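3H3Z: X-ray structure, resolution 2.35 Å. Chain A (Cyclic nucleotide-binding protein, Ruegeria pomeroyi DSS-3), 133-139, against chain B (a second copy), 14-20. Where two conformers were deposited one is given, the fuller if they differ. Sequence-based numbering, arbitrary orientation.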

# COMPACT_ATOMS: atom_id res chain seq x y z
N THR A 133 6.41 -4.82 -7.78
CA THR A 133 5.76 -3.69 -7.16
C THR A 133 4.24 -3.81 -7.30
O THR A 133 3.54 -3.38 -6.37
N PHE A 134 3.73 -4.39 -8.39
CA PHE A 134 2.27 -4.58 -8.54
C PHE A 134 1.72 -5.54 -7.50
O PHE A 134 0.63 -5.33 -6.95
N GLY A 135 2.46 -6.59 -7.26
CA GLY A 135 2.08 -7.57 -6.25
C GLY A 135 2.06 -6.94 -4.89
O GLY A 135 1.10 -7.12 -4.15
N HIS A 136 3.12 -6.20 -4.57
CA HIS A 136 3.24 -5.49 -3.32
C HIS A 136 2.07 -4.50 -3.14
O HIS A 136 1.55 -4.35 -2.04
N LEU A 137 1.66 -3.84 -4.22
CA LEU A 137 0.54 -2.90 -4.17
C LEU A 137 -0.80 -3.57 -3.80
O LEU A 137 -1.55 -3.04 -3.02
N HIS A 138 -1.15 -4.65 -4.49
CA HIS A 138 -2.35 -5.41 -4.21
C HIS A 138 -2.33 -5.90 -2.75
O HIS A 138 -3.34 -5.87 -2.05
N SER A 139 -1.17 -6.34 -2.30
CA SER A 139 -1.00 -6.81 -0.93
C SER A 139 -1.25 -5.72 0.11
O SER A 139 -1.90 -6.01 1.13
N SER B 14 -8.76 1.72 -12.43
CA SER B 14 -7.95 0.59 -11.96
C SER B 14 -6.49 0.94 -11.72
O SER B 14 -5.89 1.79 -12.42
N LEU B 15 -5.93 0.16 -10.81
CA LEU B 15 -4.54 0.20 -10.45
C LEU B 15 -3.67 0.20 -11.68
O LEU B 15 -2.72 0.97 -11.78
N LEU B 16 -4.00 -0.69 -12.62
CA LEU B 16 -3.25 -0.84 -13.86
C LEU B 16 -3.22 0.40 -14.72
O LEU B 16 -2.16 0.83 -15.18
N ILE B 17 -4.40 0.94 -14.99
CA ILE B 17 -4.50 2.11 -15.87
C ILE B 17 -4.00 3.38 -15.13
O ILE B 17 -3.32 4.20 -15.74
N ARG B 18 -4.34 3.54 -13.86
CA ARG B 18 -3.84 4.69 -13.10
C ARG B 18 -2.32 4.78 -13.22
O ARG B 18 -1.77 5.83 -13.57
N SER B 19 -1.65 3.64 -13.08
CA SER B 19 -0.19 3.62 -13.06
C SER B 19 0.50 3.97 -14.39
O SER B 19 1.73 4.15 -14.43
N LEU B 20 -0.25 4.07 -15.48
CA LEU B 20 0.37 4.29 -16.77
C LEU B 20 0.58 5.76 -17.10
O LEU B 20 -0.12 6.64 -16.56

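A methyl group of L15(B), CD2, sits over the face of a histidine ring and also touches two other residues of chain A. CD2 of L15(B) lies 3.6 Å from the centroid of the H138(A) ring, 20° off the ring normal, a CH-pi contact. Its closest ring atom is NE2 of H138(A), 3.4 Å from CD2 of L15(B). That nitrogen is hydrogen-bonded elsewhere in the structure. The CA-to-CB bond of H138(A) points sideways, chi1 is -77° (m), and the end of the side chain comes nearer to the other stretch.

L15(B) points toward chain A with chi1 t and chi2 p. The same CD2 meets the edge of the F134(A) ring, 4.0 Å from CD1 of F134(A), and lies 4.2 Å from CB of L137(A). L137(A) also points toward the partner, in the m,t rotamer.

The CA-to-CB bond of F134(A) points sideways to the other stretch, chi1 is m, and the ring end comes nearer. Its CZ is 4.3 Å from CD1 of L16(B), which is t,p. Its CE1 is 4.0 Å from OG of S19(B). S19(B) points toward chain A, with chi1 m. That hydroxyl donates within chain B, to O of L15(B), at a very short 2.4 Å from OG of S19(B). No hydrogen bond crosses between the stretches; the contacts are mostly apolar, with one CH-pi contact and the S19(B) hydroxyl beside the F134(A) ring.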

# COMPACT_ATOMS: atom_id res chain seq x y z
CB THR A 133 6.26 -2.34 -7.72
OG1 THR A 133 5.79 -2.16 -9.06
CG2 THR A 133 7.78 -2.29 -7.68
CB PHE A 134 1.82 -5.06 -9.92
CG PHE A 134 1.60 -3.95 -10.89
CD1 PHE A 134 0.55 -3.06 -10.72
CD2 PHE A 134 2.38 -3.85 -12.02
CE1 PHE A 134 0.32 -2.07 -11.61
CE2 PHE A 134 2.15 -2.83 -12.95
CZ PHE A 134 1.13 -1.93 -12.73
CB HIS A 136 4.59 -4.73 -3.23
CG HIS A 136 5.80 -5.61 -3.00
ND1 HIS A 136 5.77 -6.79 -2.29
CD2 HIS A 136 7.12 -5.38 -3.29
CE1 HIS A 136 6.99 -7.30 -2.22
NE2 HIS A 136 7.83 -6.46 -2.80
CB LEU A 137 0.33 -2.15 -5.51
CG LEU A 137 1.23 -0.98 -5.93
CD1 LEU A 137 0.91 -0.59 -7.37
CD2 LEU A 137 1.11 0.23 -4.98
CB HIS A 138 -2.45 -6.62 -5.15
CG HIS A 138 -2.90 -6.28 -6.53
ND1 HIS A 138 -4.20 -5.93 -6.81
CD2 HIS A 138 -2.25 -6.30 -7.71
CE1 HIS A 138 -4.32 -5.72 -8.11
NE2 HIS A 138 -3.15 -5.94 -8.68
CB SER A 139 0.39 -7.38 -0.78
OG SER A 139 0.74 -7.54 0.57
CB SER B 14 -8.02 -0.60 -12.96
OG SER B 14 -7.29 -0.33 -14.16
CB LEU B 15 -4.21 -1.05 -9.63
CG LEU B 15 -3.03 -1.11 -8.67
CD1 LEU B 15 -3.40 -0.40 -7.36
CD2 LEU B 15 -2.64 -2.55 -8.39
CB LEU B 16 -3.84 -1.96 -14.71
CG LEU B 16 -3.14 -2.16 -16.05
CD1 LEU B 16 -1.70 -2.67 -15.85
CD2 LEU B 16 -4.00 -3.07 -16.94
CB ILE B 17 -5.92 2.24 -16.51
CG1 ILE B 17 -6.34 0.92 -17.17
CG2 ILE B 17 -5.97 3.33 -17.56
CD1 ILE B 17 -5.45 0.49 -18.35
CB ARG B 18 -4.26 4.62 -11.63
CG ARG B 18 -5.72 4.94 -11.42
CD ARG B 18 -6.18 4.76 -9.97
NE ARG B 18 -7.52 5.32 -9.81
CZ ARG B 18 -7.79 6.61 -9.61
NH1 ARG B 18 -6.81 7.52 -9.50
NH2 ARG B 18 -9.05 7.01 -9.50
CB SER B 19 0.22 2.23 -12.63
OG SER B 19 -0.48 1.89 -11.42
CB LEU B 20 -0.52 3.72 -17.88
CG LEU B 20 -0.59 2.23 -18.03
CD1 LEU B 20 -1.70 1.90 -19.03
CD2 LEU B 20 0.75 1.70 -18.48